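Side-chain contacts in tyrosine--tRNA ligase, mitochondrial (Coccidioides posadasii, PDB 5IJX), which probably attaches L-tyrosine to mitochondrial tRNA(Tyr) at the expense of ATP, this chain being its catalytic part without the C-terminal region: residues 23-28 and 32-37; 93-98 and 154-159; 137-142 and 303-308. One frame throughout, in Å; residues are numbered along the deposited sequence.

Contact 1: residues 23-28 and 32-37; sequences KLQAKE and GRKQSF
The backbone carbonyl of E28, in the last turn of helix 7-31, receives two weak hydrogen bonds as the chain turns away, from G32 N at 3.1 Å and from R33 N at 3.0 Å. The bond from R33 N is the 6→1 bond of a Schellman motif, a standard way of ending a helix, with G32 (phi 113°) as the residue that leaves the helix. The side chains add a salt bridge between E28 and R33. R33 folds back at chi3 (-67°), which carries its guanidinium to the E28 carboxylate; NH2 bonds OE2 at 3.1 Å, and NH1 adds a weak bond to the same oxygen. The two planes stand 78° apart, and NH2 meets OE2 from above the carboxylate plane, so this is a skewed ion pair instead of a flat two-on-two pairing. K34 runs along the helix flank, its CB beside E28 CB and its CD beside Q25 CG. Further along, S36 N-caps helix 37-43 through its OG, which also bonds D58, while Q35 reaches S39 and E43. K34 NZ lies 3.8 Å from Q25 OE1 without a hydrogen bond, and 5.4 Å from E28 OE1, too far for a salt bridge.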
ATOM      1  N   LYS A  23     -27.948 -29.098   7.363  1.00 81.20           N
ATOM      2  CA  LYS A  23     -27.664 -29.951   8.513  1.00 86.18           C
ATOM      3  C   LYS A  23     -28.094 -31.390   8.253  1.00 85.67           C
ATOM      4  O   LYS A  23     -27.364 -32.331   8.585  1.00 89.36           O
ATOM      5  CB  LYS A  23     -28.354 -29.395   9.758  1.00 67.31           C
ATOM      6  N   LEU A  24     -29.276 -31.582   7.662  1.00 86.03           N
ATOM      7  CA  LEU A  24     -29.709 -32.927   7.295  1.00 97.05           C
ATOM      8  C   LEU A  24     -28.742 -33.551   6.296  1.00 93.14           C
ATOM      9  O   LEU A  24     -28.235 -34.659   6.509  1.00 90.83           O
ATOM     10  CB  LEU A  24     -31.125 -32.881   6.720  1.00105.96           C
ATOM     11  CG  LEU A  24     -32.197 -32.267   7.623  1.00114.82           C
ATOM     12  CD1 LEU A  24     -33.512 -32.149   6.871  1.00117.12           C
ATOM     13  CD2 LEU A  24     -32.375 -33.085   8.892  1.00121.72           C
ATOM     14  N   GLN A  25     -28.478 -32.849   5.190  1.00 94.63           N
ATOM     15  CA  GLN A  25     -27.498 -33.331   4.221  1.00 86.31           C
ATOM     16  C   GLN A  25     -26.179 -33.672   4.903  1.00 87.21           C
ATOM     17  O   GLN A  25     -25.513 -34.652   4.543  1.00 91.45           O
ATOM     18  CB  GLN A  25     -27.281 -32.275   3.136  1.00 71.28           C
ATOM     19  CG  GLN A  25     -26.432 -32.738   1.963  1.00 82.33           C
ATOM     20  CD  GLN A  25     -25.905 -31.579   1.136  1.00 87.52           C
ATOM     21  OE1 GLN A  25     -26.180 -31.479  -0.060  1.00 87.45           O
ATOM     22  NE2 GLN A  25     -25.140 -30.698   1.772  1.00 87.78           N
ATOM     23  N   ALA A  26     -25.788 -32.874   5.898  1.00 77.93           N
ATOM     24  CA  ALA A  26     -24.531 -33.117   6.595  1.00 82.38           C
ATOM     25  C   ALA A  26     -24.589 -34.410   7.399  1.00 93.89           C
ATOM     26  O   ALA A  26     -23.609 -35.163   7.440  1.00 88.79           O
ATOM     27  CB  ALA A  26     -24.198 -31.931   7.499  1.00 79.19           C
ATOM     28  N   LYS A  27     -25.721 -34.685   8.050  1.00 95.79           N
ATOM     29  CA  LYS A  27     -25.891 -35.977   8.707  1.00 98.24           C
ATOM     30  C   LYS A  27     -25.772 -37.112   7.697  1.00 94.48           C
ATOM     31  O   LYS A  27     -25.087 -38.110   7.945  1.00 92.97           O
ATOM     32  CB  LYS A  27     -27.239 -36.033   9.429  1.00107.27           C
ATOM     33  CG  LYS A  27     -27.286 -35.250  10.736  1.00106.27           C
ATOM     34  CD  LYS A  27     -28.708 -35.128  11.273  1.00100.36           C
ATOM     35  CE  LYS A  27     -29.126 -36.362  12.057  1.00 97.34           C
ATOM     36  NZ  LYS A  27     -30.577 -36.360  12.392  1.00 96.54           N
ATOM     37  N   GLU A  28     -26.427 -36.967   6.542  1.00 92.74           N
ATOM     38  CA  GLU A  28     -26.312 -37.968   5.486  1.00 95.45           C
ATOM     39  C   GLU A  28     -24.850 -38.253   5.161  1.00 98.42           C
ATOM     40  O   GLU A  28     -24.388 -39.396   5.245  1.00 98.35           O
ATOM     41  CB  GLU A  28     -27.049 -37.499   4.230  1.00101.06           C
ATOM     42  CG  GLU A  28     -28.550 -37.363   4.389  1.00110.64           C
ATOM     43  CD  GLU A  28     -29.301 -37.829   3.158  1.00122.24           C
ATOM     44  OE1 GLU A  28     -28.720 -37.779   2.052  1.00121.40           O
ATOM     45  OE2 GLU A  28     -30.468 -38.256   3.293  1.00130.93           O
ATOM     46  N   GLY A  32     -22.250 -41.450   6.163  1.00104.11           N
ATOM     47  CA  GLY A  32     -21.746 -42.271   5.083  1.00 94.85           C
ATOM     48  C   GLY A  32     -22.686 -42.419   3.905  1.00 95.61           C
ATOM     49  O   GLY A  32     -22.238 -42.828   2.826  1.00 92.70           O
ATOM     50  N   ARG A  33     -23.969 -42.088   4.069  1.00 99.52           N
ATOM     51  CA  ARG A  33     -24.946 -42.409   3.034  1.00 93.35           C
ATOM     52  C   ARG A  33     -24.746 -41.575   1.772  1.00 89.98           C
ATOM     53  O   ARG A  33     -25.099 -42.028   0.678  1.00 83.42           O
ATOM     54  CB  ARG A  33     -26.365 -42.232   3.582  1.00 98.45           C
ATOM     55  CG  ARG A  33     -26.725 -43.240   4.674  1.00101.95           C
ATOM     56  CD  ARG A  33     -28.219 -43.284   4.982  1.00 94.50           C
ATOM     57  NE  ARG A  33     -28.709 -42.054   5.601  1.00105.76           N
ATOM     58  CZ  ARG A  33     -29.481 -41.146   5.005  1.00123.47           C
ATOM     59  NH1 ARG A  33     -29.882 -41.304   3.749  1.00131.92           N
ATOM     60  NH2 ARG A  33     -29.864 -40.072   5.677  1.00128.50           N
ATOM     61  N   LYS A  34     -24.180 -40.373   1.890  1.00 97.37           N
ATOM     62  CA  LYS A  34     -23.968 -39.497   0.746  1.00100.97           C
ATOM     63  C   LYS A  34     -22.496 -39.116   0.634  1.00 91.61           C
ATOM     64  O   LYS A  34     -21.767 -39.079   1.631  1.00 82.89           O
ATOM     65  CB  LYS A  34     -24.825 -38.224   0.850  1.00100.72           C
ATOM     66  CG  LYS A  34     -24.695 -37.295  -0.349  1.00 92.64           C
ATOM     67  CD  LYS A  34     -25.719 -36.171  -0.315  1.00 89.04           C
ATOM     68  CE  LYS A  34     -25.538 -35.230  -1.496  1.00 95.82           C
ATOM     69  NZ  LYS A  34     -26.831 -34.678  -1.985  1.00103.10           N
ATOM     70  N   GLN A  35     -22.065 -38.832  -0.593  1.00 90.43           N
ATOM     71  CA  GLN A  35     -20.679 -38.467  -0.847  1.00 91.15           C
ATOM     72  C   GLN A  35     -20.464 -36.980  -0.598  1.00 87.42           C
ATOM     73  O   GLN A  35     -21.269 -36.141  -1.015  1.00 86.82           O
ATOM     74  CB  GLN A  35     -20.285 -38.808  -2.285  1.00 94.10           C
ATOM     75  CG  GLN A  35     -18.806 -38.586  -2.581  1.00 91.37           C
ATOM     76  CD  GLN A  35     -18.442 -38.867  -4.027  1.00 91.75           C
ATOM     77  OE1 GLN A  35     -19.217 -38.582  -4.941  1.00 91.63           O
ATOM     78  NE2 GLN A  35     -17.257 -39.432  -4.241  1.00 87.50           N
ATOM     79  N   SER A  36     -19.364 -36.659   0.077  1.00 77.51           N
ATOM     80  CA  SER A  36     -19.028 -35.270   0.343  1.00 74.98           C
ATOM     81  C   SER A  36     -18.699 -34.542  -0.958  1.00 78.58           C
ATOM     82  O   SER A  36     -18.422 -35.151  -1.994  1.00 80.45           O
ATOM     83  CB  SER A  36     -17.844 -35.176   1.306  1.00 77.22           C
ATOM     84  OG  SER A  36     -16.632 -35.517   0.655  1.00 79.93           O
ATOM     85  N   PHE A  37     -18.724 -33.210  -0.888  1.00 76.66           N
ATOM     86  CA  PHE A  37     -18.472 -32.404  -2.077  1.00 66.52           C
ATOM     87  C   PHE A  37     -17.010 -32.483  -2.499  1.00 75.21           C
ATOM     88  O   PHE A  37     -16.707 -32.611  -3.692  1.00 70.09           O
ATOM     89  CB  PHE A  37     -18.882 -30.956  -1.815  1.00 65.30           C
ATOM     90  CG  PHE A  37     -18.751 -30.062  -3.013  1.00 70.91           C
ATOM     91  CD1 PHE A  37     -19.602 -30.207  -4.097  1.00 75.21           C
ATOM     92  CD2 PHE A  37     -17.785 -29.071  -3.053  1.00 71.76           C
ATOM     93  CE1 PHE A  37     -19.486 -29.383  -5.201  1.00 79.88           C
ATOM     94  CE2 PHE A  37     -17.665 -28.243  -4.155  1.00 68.85           C
ATOM     95  CZ  PHE A  37     -18.515 -28.400  -5.229  1.00 72.31           C
TER

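Contact 2: residues 93-98 and 154-159; sequences AYVHGL and HGFEWE
F156 lies across the C-terminal end of helix 84-95, and most of what it meets there is V95. Methyl CG2 of V95 sits over the middle of the phenyl ring, 3.9 Å from its centroid and only 6° off the ring normal, a CH-pi contact of nearly axial geometry. CB of V95 approaches the same ring near its root, 3.9 Å from F156 CG. F156 is set for this by its first torsion (chi1 -63°), which puts CG anti to the carbonyl carbon. On one flank of the ring, F156 CE1 comes to 3.4 Å from H96 NE2; the imidazole and phenyl planes are 52° apart, an oblique pairing, and H96 in turn meets the ring of F37.

Y94 makes the third approach. Its hydroxyl lies at the indole edge of W158, 3.6 Å from NE1, with no hydrogen bond between them; OH has a weak bond to E148 instead, and the Y94 ring packs edge-to-face with W162. In the backbone, G97 ends the helix in a Schellman motif, L98 N bonding A93 O and G97 N bonding Y94 O, before strand 99-104 completes a beta-alpha-beta unit of the Rossmann-type catalytic domain. No hydrogen bond crosses the contact, so it rests mainly on van der Waals and CH-pi packing, which orients the groups less strictly than hydrogen bonds would.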
ATOM      1  N   ALA A  93     -19.816 -26.214  -7.420  1.00 65.26           N
ATOM      2  CA  ALA A  93     -20.172 -25.572  -6.161  1.00 61.42           C
ATOM      3  C   ALA A  93     -21.535 -24.904  -6.265  1.00 63.64           C
ATOM      4  O   ALA A  93     -22.433 -25.154  -5.451  1.00 65.56           O
ATOM      5  CB  ALA A  93     -19.097 -24.555  -5.774  1.00 62.04           C
ATOM      6  N   TYR A  94     -21.720 -24.081  -7.296  1.00 64.58           N
ATOM      7  CA  TYR A  94     -22.975 -23.354  -7.432  1.00 66.93           C
ATOM      8  C   TYR A  94     -24.166 -24.303  -7.447  1.00 68.29           C
ATOM      9  O   TYR A  94     -25.130 -24.120  -6.695  1.00 71.66           O
ATOM     10  CB  TYR A  94     -22.948 -22.504  -8.698  1.00 66.38           C
ATOM     11  CG  TYR A  94     -24.288 -21.892  -9.040  1.00 64.62           C
ATOM     12  CD1 TYR A  94     -24.819 -20.868  -8.269  1.00 70.63           C
ATOM     13  CD2 TYR A  94     -25.021 -22.336 -10.132  1.00 67.70           C
ATOM     14  CE1 TYR A  94     -26.038 -20.306  -8.573  1.00 73.41           C
ATOM     15  CE2 TYR A  94     -26.240 -21.779 -10.446  1.00 70.52           C
ATOM     16  CZ  TYR A  94     -26.746 -20.764  -9.663  1.00 79.20           C
ATOM     17  OH  TYR A  94     -27.963 -20.207  -9.975  1.00 86.91           O
ATOM     18  N   VAL A  95     -24.100 -25.352  -8.266  1.00 73.98           N
ATOM     19  CA  VAL A  95     -25.272 -26.195  -8.493  1.00 74.85           C
ATOM     20  C   VAL A  95     -25.448 -27.116  -7.298  1.00 72.21           C
ATOM     21  O   VAL A  95     -26.404 -27.899  -7.241  1.00 82.31           O
ATOM     22  CB  VAL A  95     -25.163 -27.004  -9.803  1.00 82.39           C
ATOM     23  CG1 VAL A  95     -25.069 -26.069 -11.006  1.00 90.01           C
ATOM     24  CG2 VAL A  95     -23.980 -27.963  -9.757  1.00 86.94           C
ATOM     25  N   HIS A  96     -24.528 -27.043  -6.337  1.00 70.11           N
ATOM     26  CA  HIS A  96     -24.667 -27.808  -5.107  1.00 67.34           C
ATOM     27  C   HIS A  96     -25.126 -26.945  -3.937  1.00 71.18           C
ATOM     28  O   HIS A  96     -25.072 -27.396  -2.787  1.00 76.33           O
ATOM     29  CB  HIS A  96     -23.352 -28.520  -4.768  1.00 74.99           C
ATOM     30  CG  HIS A  96     -23.165 -29.815  -5.502  1.00 81.81           C
ATOM     31  ND1 HIS A  96     -23.288 -31.044  -4.888  1.00 88.90           N
ATOM     32  CD2 HIS A  96     -22.870 -30.071  -6.798  1.00 78.46           C
ATOM     33  CE1 HIS A  96     -23.077 -32.002  -5.774  1.00 81.12           C
ATOM     34  NE2 HIS A  96     -22.823 -31.438  -6.941  1.00 75.33           N
ATOM     35  N   GLY A  97     -25.594 -25.726  -4.202  1.00 71.41           N
ATOM     36  CA  GLY A  97     -26.087 -24.852  -3.161  1.00 79.92           C
ATOM     37  C   GLY A  97     -25.031 -24.032  -2.462  1.00 72.71           C
ATOM     38  O   GLY A  97     -25.376 -23.221  -1.591  1.00 75.23           O
ATOM     39  N   LEU A  98     -23.761 -24.216  -2.804  1.00 73.56           N
ATOM     40  CA  LEU A  98     -22.686 -23.412  -2.247  1.00 71.92           C
ATOM     41  C   LEU A  98     -22.516 -22.142  -3.067  1.00 68.67           C
ATOM     42  O   LEU A  98     -22.832 -22.104  -4.260  1.00 72.43           O
ATOM     43  CB  LEU A  98     -21.382 -24.208  -2.220  1.00 65.25           C
ATOM     44  CG  LEU A  98     -21.376 -25.367  -1.221  1.00 68.05           C
ATOM     45  CD1 LEU A  98     -20.406 -26.456  -1.642  1.00 66.65           C
ATOM     46  CD2 LEU A  98     -21.036 -24.859   0.174  1.00 78.04           C
ATOM     47  N   HIS A 154     -28.957 -31.822 -16.193  1.00 88.69           N
ATOM     48  CA  HIS A 154     -28.375 -33.129 -15.910  1.00100.90           C
ATOM     49  C   HIS A 154     -29.087 -33.993 -14.850  1.00118.90           C
ATOM     50  O   HIS A 154     -29.122 -35.214 -15.001  1.00138.06           O
ATOM     51  CB  HIS A 154     -26.917 -32.931 -15.505  1.00 95.77           C
ATOM     52  CG  HIS A 154     -26.004 -32.722 -16.672  1.00103.55           C
ATOM     53  ND1 HIS A 154     -25.159 -33.705 -17.140  1.00 99.80           N
ATOM     54  CD2 HIS A 154     -25.825 -31.653 -17.483  1.00115.95           C
ATOM     55  CE1 HIS A 154     -24.486 -33.245 -18.180  1.00106.90           C
ATOM     56  NE2 HIS A 154     -24.872 -32.002 -18.409  1.00116.84           N
ATOM     57  N   GLY A 155     -29.644 -33.408 -13.788  1.00106.98           N
ATOM     58  CA  GLY A 155     -29.643 -31.979 -13.554  1.00101.67           C
ATOM     59  C   GLY A 155     -29.970 -31.634 -12.118  1.00108.31           C
ATOM     60  O   GLY A 155     -30.441 -32.473 -11.348  1.00104.88           O
ATOM     61  N   PHE A 156     -29.722 -30.379 -11.761  1.00107.99           N
ATOM     62  CA  PHE A 156     -29.810 -29.915 -10.387  1.00 97.70           C
ATOM     63  C   PHE A 156     -30.975 -28.946 -10.247  1.00100.79           C
ATOM     64  O   PHE A 156     -31.092 -27.990 -11.023  1.00101.22           O
ATOM     65  CB  PHE A 156     -28.495 -29.256  -9.968  1.00 87.63           C
ATOM     66  CG  PHE A 156     -27.325 -30.200  -9.969  1.00 83.79           C
ATOM     67  CD1 PHE A 156     -26.762 -30.631  -8.779  1.00 87.39           C
ATOM     68  CD2 PHE A 156     -26.801 -30.673 -11.162  1.00 73.69           C
ATOM     69  CE1 PHE A 156     -25.690 -31.505  -8.778  1.00 82.71           C
ATOM     70  CE2 PHE A 156     -25.732 -31.548 -11.170  1.00 68.22           C
ATOM     71  CZ  PHE A 156     -25.175 -31.965  -9.976  1.00 74.68           C
ATOM     72  N   GLU A 157     -31.833 -29.199  -9.263  1.00 99.00           N
ATOM     73  CA  GLU A 157     -33.024 -28.383  -9.054  1.00109.22           C
ATOM     74  C   GLU A 157     -32.621 -27.028  -8.488  1.00107.37           C
ATOM     75  O   GLU A 157     -32.131 -26.939  -7.357  1.00107.37           O
ATOM     76  CB  GLU A 157     -33.990 -29.101  -8.116  1.00119.36           C
ATOM     77  N   TRP A 158     -32.826 -25.971  -9.271  1.00105.06           N
ATOM     78  CA  TRP A 158     -32.551 -24.622  -8.794  1.00 95.91           C
ATOM     79  C   TRP A 158     -33.333 -24.347  -7.516  1.00 95.21           C
ATOM     80  O   TRP A 158     -34.534 -24.617  -7.437  1.00 94.40           O
ATOM     81  CB  TRP A 158     -32.918 -23.599  -9.870  1.00 92.37           C
ATOM     82  CG  TRP A 158     -32.576 -22.190  -9.498  1.00102.78           C
ATOM     83  CD1 TRP A 158     -31.476 -21.485  -9.891  1.00111.47           C
ATOM     84  CD2 TRP A 158     -33.335 -21.313  -8.655  1.00100.67           C
ATOM     85  NE1 TRP A 158     -31.504 -20.223  -9.348  1.00105.00           N
ATOM     86  CE2 TRP A 158     -32.635 -20.093  -8.585  1.00 98.32           C
ATOM     87  CE3 TRP A 158     -34.538 -21.443  -7.955  1.00 95.69           C
ATOM     88  CZ2 TRP A 158     -33.096 -19.009  -7.843  1.00 97.29           C
ATOM     89  CZ3 TRP A 158     -34.994 -20.367  -7.218  1.00 98.17           C
ATOM     90  CH2 TRP A 158     -34.276 -19.165  -7.169  1.00 97.26           C
ATOM     91  N   GLU A 159     -32.647 -23.803  -6.516  1.00 94.89           N
ATOM     92  CA  GLU A 159     -33.241 -23.498  -5.225  1.00 88.57           C
ATOM     93  C   GLU A 159     -33.038 -22.028  -4.892  1.00 85.89           C
ATOM     94  O   GLU A 159     -32.255 -21.317  -5.529  1.00 84.03           O
ATOM     95  CB  GLU A 159     -32.637 -24.371  -4.117  1.00 95.22           C
ATOM     96  CG  GLU A 159     -33.086 -25.816  -4.145  1.00114.42           C
ATOM     97  CD  GLU A 159     -32.262 -26.690  -3.222  1.00130.65           C
ATOM     98  OE1 GLU A 159     -32.166 -27.908  -3.481  1.00139.38           O
ATOM     99  OE2 GLU A 159     -31.705 -26.157  -2.240  1.00131.84           O
TER

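Contact 3: residues 137-142 and 303-308; sequences HLQLKR and WLDKDM
Q139 reaches from helix 126-154 to D305, its NE2 coming to 3.5 Å from both D305 N and D305 CB. NE2 and D305 N are both donors, so no hydrogen bond joins them. The two side chains cross at about a right angle, and the Q139 amide plane is turned 70° from the D305 carboxylate. L304 lies alongside, its CB 4.4 Å from Q139 NE2. The glutamine reaches the loop because its chain is extended beyond CG (chi2 180°).

What holds that buried amide is a third piece of chain. NE2 bonds S78 OG and OE1 accepts from L79 N, gripping both ends of the group and fixing its rotation. The same S78 hydroxyl has a weak bond with D305 N, and the L304 backbone pairs with L79, so S78 and L79 mediate between helix and loop. In this class I synthetase S78 and L79 immediately precede the HIGH signature, while 303-308 follows shortly after the KMSKS-type sequence, here KIGKS and largely unmodelled. The contact therefore brings chain next to one motif up against chain that follows the other, with the Q139 side chain about 13 Å from the bound tyrosine.

Farther out, D305 shapes its own loop. D307 N donates to D305 OD1 at 3.0 Å and 159°, an Asx turn, and M308 N bonds D305 O at 2.9 Å. OD2 of D305 has a weak bond with N135, one helical turn before Q139.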
ATOM      1  N   HIS A 137     -15.812  -9.844 -18.814  1.00 77.46           N
ATOM      2  CA  HIS A 137     -16.982  -9.608 -17.976  1.00 76.15           C
ATOM      3  C   HIS A 137     -18.234 -10.159 -18.640  1.00 82.09           C
ATOM      4  O   HIS A 137     -19.048 -10.835 -17.999  1.00 84.93           O
ATOM      5  CB  HIS A 137     -17.133  -8.114 -17.694  1.00 76.56           C
ATOM      6  CG  HIS A 137     -18.244  -7.789 -16.745  1.00 83.72           C
ATOM      7  ND1 HIS A 137     -19.574  -7.913 -17.083  1.00 86.24           N
ATOM      8  CD2 HIS A 137     -18.221  -7.345 -15.466  1.00 89.12           C
ATOM      9  CE1 HIS A 137     -20.323  -7.560 -16.054  1.00 87.09           C
ATOM     10  NE2 HIS A 137     -19.527  -7.210 -15.060  1.00 85.74           N
ATOM     11  N   LEU A 138     -18.407  -9.882 -19.933  1.00 80.21           N
ATOM     12  CA  LEU A 138     -19.519 -10.474 -20.666  1.00 82.68           C
ATOM     13  C   LEU A 138     -19.459 -11.997 -20.608  1.00 75.54           C
ATOM     14  O   LEU A 138     -20.453 -12.662 -20.287  1.00 72.37           O
ATOM     15  CB  LEU A 138     -19.501  -9.986 -22.116  1.00 85.24           C
ATOM     16  CG  LEU A 138     -20.536 -10.613 -23.048  1.00 89.96           C
ATOM     17  CD1 LEU A 138     -21.941 -10.392 -22.513  1.00 95.32           C
ATOM     18  CD2 LEU A 138     -20.396 -10.046 -24.450  1.00 94.98           C
ATOM     19  N   GLN A 139     -18.287 -12.566 -20.903  1.00 63.42           N
ATOM     20  CA  GLN A 139     -18.163 -14.018 -20.993  1.00 69.43           C
ATOM     21  C   GLN A 139     -18.515 -14.696 -19.673  1.00 73.15           C
ATOM     22  O   GLN A 139     -19.116 -15.776 -19.666  1.00 74.14           O
ATOM     23  CB  GLN A 139     -16.745 -14.389 -21.430  1.00 70.22           C
ATOM     24  CG  GLN A 139     -16.430 -14.014 -22.870  1.00 81.06           C
ATOM     25  CD  GLN A 139     -15.018 -14.383 -23.274  1.00 84.71           C
ATOM     26  OE1 GLN A 139     -14.148 -14.580 -22.426  1.00 76.57           O
ATOM     27  NE2 GLN A 139     -14.784 -14.485 -24.578  1.00 94.46           N
ATOM     28  N   LEU A 140     -18.146 -14.087 -18.544  1.00 69.73           N
ATOM     29  CA  LEU A 140     -18.470 -14.688 -17.254  1.00 72.13           C
ATOM     30  C   LEU A 140     -19.922 -14.433 -16.870  1.00 68.51           C
ATOM     31  O   LEU A 140     -20.583 -15.318 -16.309  1.00 76.63           O
ATOM     32  CB  LEU A 140     -17.528 -14.161 -16.170  1.00 73.94           C
ATOM     33  CG  LEU A 140     -16.100 -14.712 -16.168  1.00 69.86           C
ATOM     34  CD1 LEU A 140     -15.301 -14.083 -15.041  1.00 61.47           C
ATOM     35  CD2 LEU A 140     -16.080 -16.230 -16.037  1.00 70.49           C
ATOM     36  N   LYS A 141     -20.437 -13.236 -17.163  1.00 60.86           N
ATOM     37  CA  LYS A 141     -21.854 -12.970 -16.934  1.00 71.26           C
ATOM     38  C   LYS A 141     -22.718 -14.023 -17.616  1.00 68.25           C
ATOM     39  O   LYS A 141     -23.670 -14.539 -17.017  1.00 79.25           O
ATOM     40  CB  LYS A 141     -22.230 -11.571 -17.432  1.00 79.61           C
ATOM     41  CG  LYS A 141     -23.644 -11.143 -17.038  1.00 80.67           C
ATOM     42  CD  LYS A 141     -24.073  -9.837 -17.699  1.00 92.73           C
ATOM     43  CE  LYS A 141     -23.258  -8.654 -17.206  1.00101.49           C
ATOM     44  NZ  LYS A 141     -23.795  -7.361 -17.711  1.00107.84           N
ATOM     45  N   ARG A 142     -22.398 -14.363 -18.869  1.00 68.61           N
ATOM     46  CA  ARG A 142     -23.156 -15.392 -19.572  1.00 72.62           C
ATOM     47  C   ARG A 142     -22.744 -16.803 -19.172  1.00 66.72           C
ATOM     48  O   ARG A 142     -23.542 -17.731 -19.333  1.00 69.88           O
ATOM     49  CB  ARG A 142     -23.016 -15.221 -21.090  1.00 86.53           C
ATOM     50  CG  ARG A 142     -21.614 -15.429 -21.646  1.00102.00           C
ATOM     51  CD  ARG A 142     -21.596 -15.321 -23.168  1.00114.37           C
ATOM     52  NE  ARG A 142     -22.175 -14.069 -23.651  1.00118.48           N
ATOM     53  CZ  ARG A 142     -22.117 -13.652 -24.913  1.00121.60           C
ATOM     54  NH1 ARG A 142     -21.499 -14.381 -25.831  1.00122.41           N
ATOM     55  NH2 ARG A 142     -22.677 -12.501 -25.257  1.00119.63           N
ATOM     56  N   TRP A 303      -9.717 -20.123 -27.539  1.00 90.39           N
ATOM     57  CA  TRP A 303     -10.501 -19.068 -26.918  1.00 92.72           C
ATOM     58  C   TRP A 303     -11.962 -19.487 -26.760  1.00 89.78           C
ATOM     59  O   TRP A 303     -12.420 -20.487 -27.318  1.00 98.83           O
ATOM     60  CB  TRP A 303     -10.414 -17.787 -27.747  1.00 85.07           C
ATOM     61  CG  TRP A 303      -9.013 -17.404 -28.079  1.00 76.26           C
ATOM     62  CD1 TRP A 303      -8.358 -17.631 -29.253  1.00 79.73           C
ATOM     63  CD2 TRP A 303      -8.084 -16.735 -27.222  1.00 69.39           C
ATOM     64  NE1 TRP A 303      -7.078 -17.140 -29.181  1.00 82.86           N
ATOM     65  CE2 TRP A 303      -6.884 -16.584 -27.944  1.00 79.18           C
ATOM     66  CE3 TRP A 303      -8.149 -16.244 -25.914  1.00 77.50           C
ATOM     67  CZ2 TRP A 303      -5.761 -15.964 -27.403  1.00 85.52           C
ATOM     68  CZ3 TRP A 303      -7.033 -15.630 -25.379  1.00 83.83           C
ATOM     69  CH2 TRP A 303      -5.855 -15.495 -26.122  1.00 84.20           C
ATOM     70  N   LEU A 304     -12.694 -18.695 -25.977  1.00 76.92           N
ATOM     71  CA  LEU A 304     -14.130 -18.858 -25.811  1.00 81.50           C
ATOM     72  C   LEU A 304     -14.924 -17.762 -26.506  1.00 82.28           C
ATOM     73  O   LEU A 304     -16.158 -17.806 -26.495  1.00 88.49           O
ATOM     74  CB  LEU A 304     -14.489 -18.891 -24.320  1.00 77.27           C
ATOM     75  CG  LEU A 304     -13.712 -19.902 -23.473  1.00 77.62           C
ATOM     76  CD1 LEU A 304     -14.251 -19.933 -22.052  1.00 74.11           C
ATOM     77  CD2 LEU A 304     -13.754 -21.295 -24.087  1.00 81.47           C
ATOM     78  N   ASP A 305     -14.249 -16.780 -27.098  1.00 83.47           N
ATOM     79  CA  ASP A 305     -14.906 -15.765 -27.910  1.00 88.57           C
ATOM     80  C   ASP A 305     -15.182 -16.342 -29.294  1.00100.70           C
ATOM     81  O   ASP A 305     -14.259 -16.804 -29.974  1.00102.27           O
ATOM     82  CB  ASP A 305     -14.023 -14.521 -28.003  1.00 81.06           C
ATOM     83  CG  ASP A 305     -14.766 -13.308 -28.527  1.00 92.97           C
ATOM     84  OD1 ASP A 305     -15.605 -13.459 -29.440  1.00 98.88           O
ATOM     85  OD2 ASP A 305     -14.507 -12.195 -28.022  1.00 89.91           O
ATOM     86  N   LYS A 306     -16.451 -16.324 -29.710  1.00 96.86           N
ATOM     87  CA  LYS A 306     -16.808 -16.913 -30.996  1.00100.00           C
ATOM     88  C   LYS A 306     -16.062 -16.243 -32.144  1.00 89.87           C
ATOM     89  O   LYS A 306     -15.816 -16.877 -33.176  1.00 87.72           O
ATOM     90  CB  LYS A 306     -18.317 -16.816 -31.219  1.00100.71           C
ATOM     91  CG  LYS A 306     -18.915 -18.022 -31.928  1.00 84.47           C
ATOM     92  N   ASP A 307     -15.689 -14.973 -31.984  1.00 84.02           N
ATOM     93  CA  ASP A 307     -14.977 -14.244 -33.026  1.00 96.45           C
ATOM     94  C   ASP A 307     -13.508 -14.633 -33.132  1.00 91.17           C
ATOM     95  O   ASP A 307     -12.860 -14.265 -34.117  1.00 84.02           O
ATOM     96  CB  ASP A 307     -15.085 -12.737 -32.779  1.00108.74           C
ATOM     97  CG  ASP A 307     -16.496 -12.212 -32.972  1.00100.91           C
ATOM     98  OD1 ASP A 307     -17.254 -12.814 -33.764  1.00 93.82           O
ATOM     99  OD2 ASP A 307     -16.845 -11.196 -32.336  1.00102.42           O
HETATM  100  N   MSE A 308     -12.972 -15.358 -32.155  1.00 92.71           N
HETATM  101  CA  MSE A 308     -11.577 -15.784 -32.193  1.00 89.09           C
HETATM  102  C   MSE A 308     -11.482 -17.284 -32.401  1.00 92.01           C
HETATM  103  O   MSE A 308     -10.546 -17.780 -33.031  1.00 95.09           O
HETATM  104  CB  MSE A 308     -10.865 -15.399 -30.905  1.00 78.71           C
HETATM  105  CG  MSE A 308     -11.014 -13.945 -30.546  1.00 82.51           C
HETATM  106 SE   MSE A 308     -10.054 -13.522 -28.921  1.00 95.84          SE
HETATM  107  CE  MSE A 308     -10.996 -11.888 -28.467  1.00112.73           C
TER

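In the fold
Contact 1 closes first along the chain; the segments of contacts 2 and 3 then alternate, with 137-142 falling between 93-98 and 154-159. Contacts 1 and 2 have centres 15 Å apart and touch through F37, whose ring packs on A93, H96 and L98, so the start of helix 37-43 packs on the end of helix 84-95 and the turn after it. Contacts 2 and 3, 23 Å apart between centres, share helix 126-154: 137-142 lies within it and 154-159 at its exit toward edge strand 164-168. Contacts 1 and 3 lie on opposite sides of the chain's centre, with centres 36 Å apart. The series runs from an N-terminal surface extension, through the Rossmann-type core, to loops bordering the signature motifs.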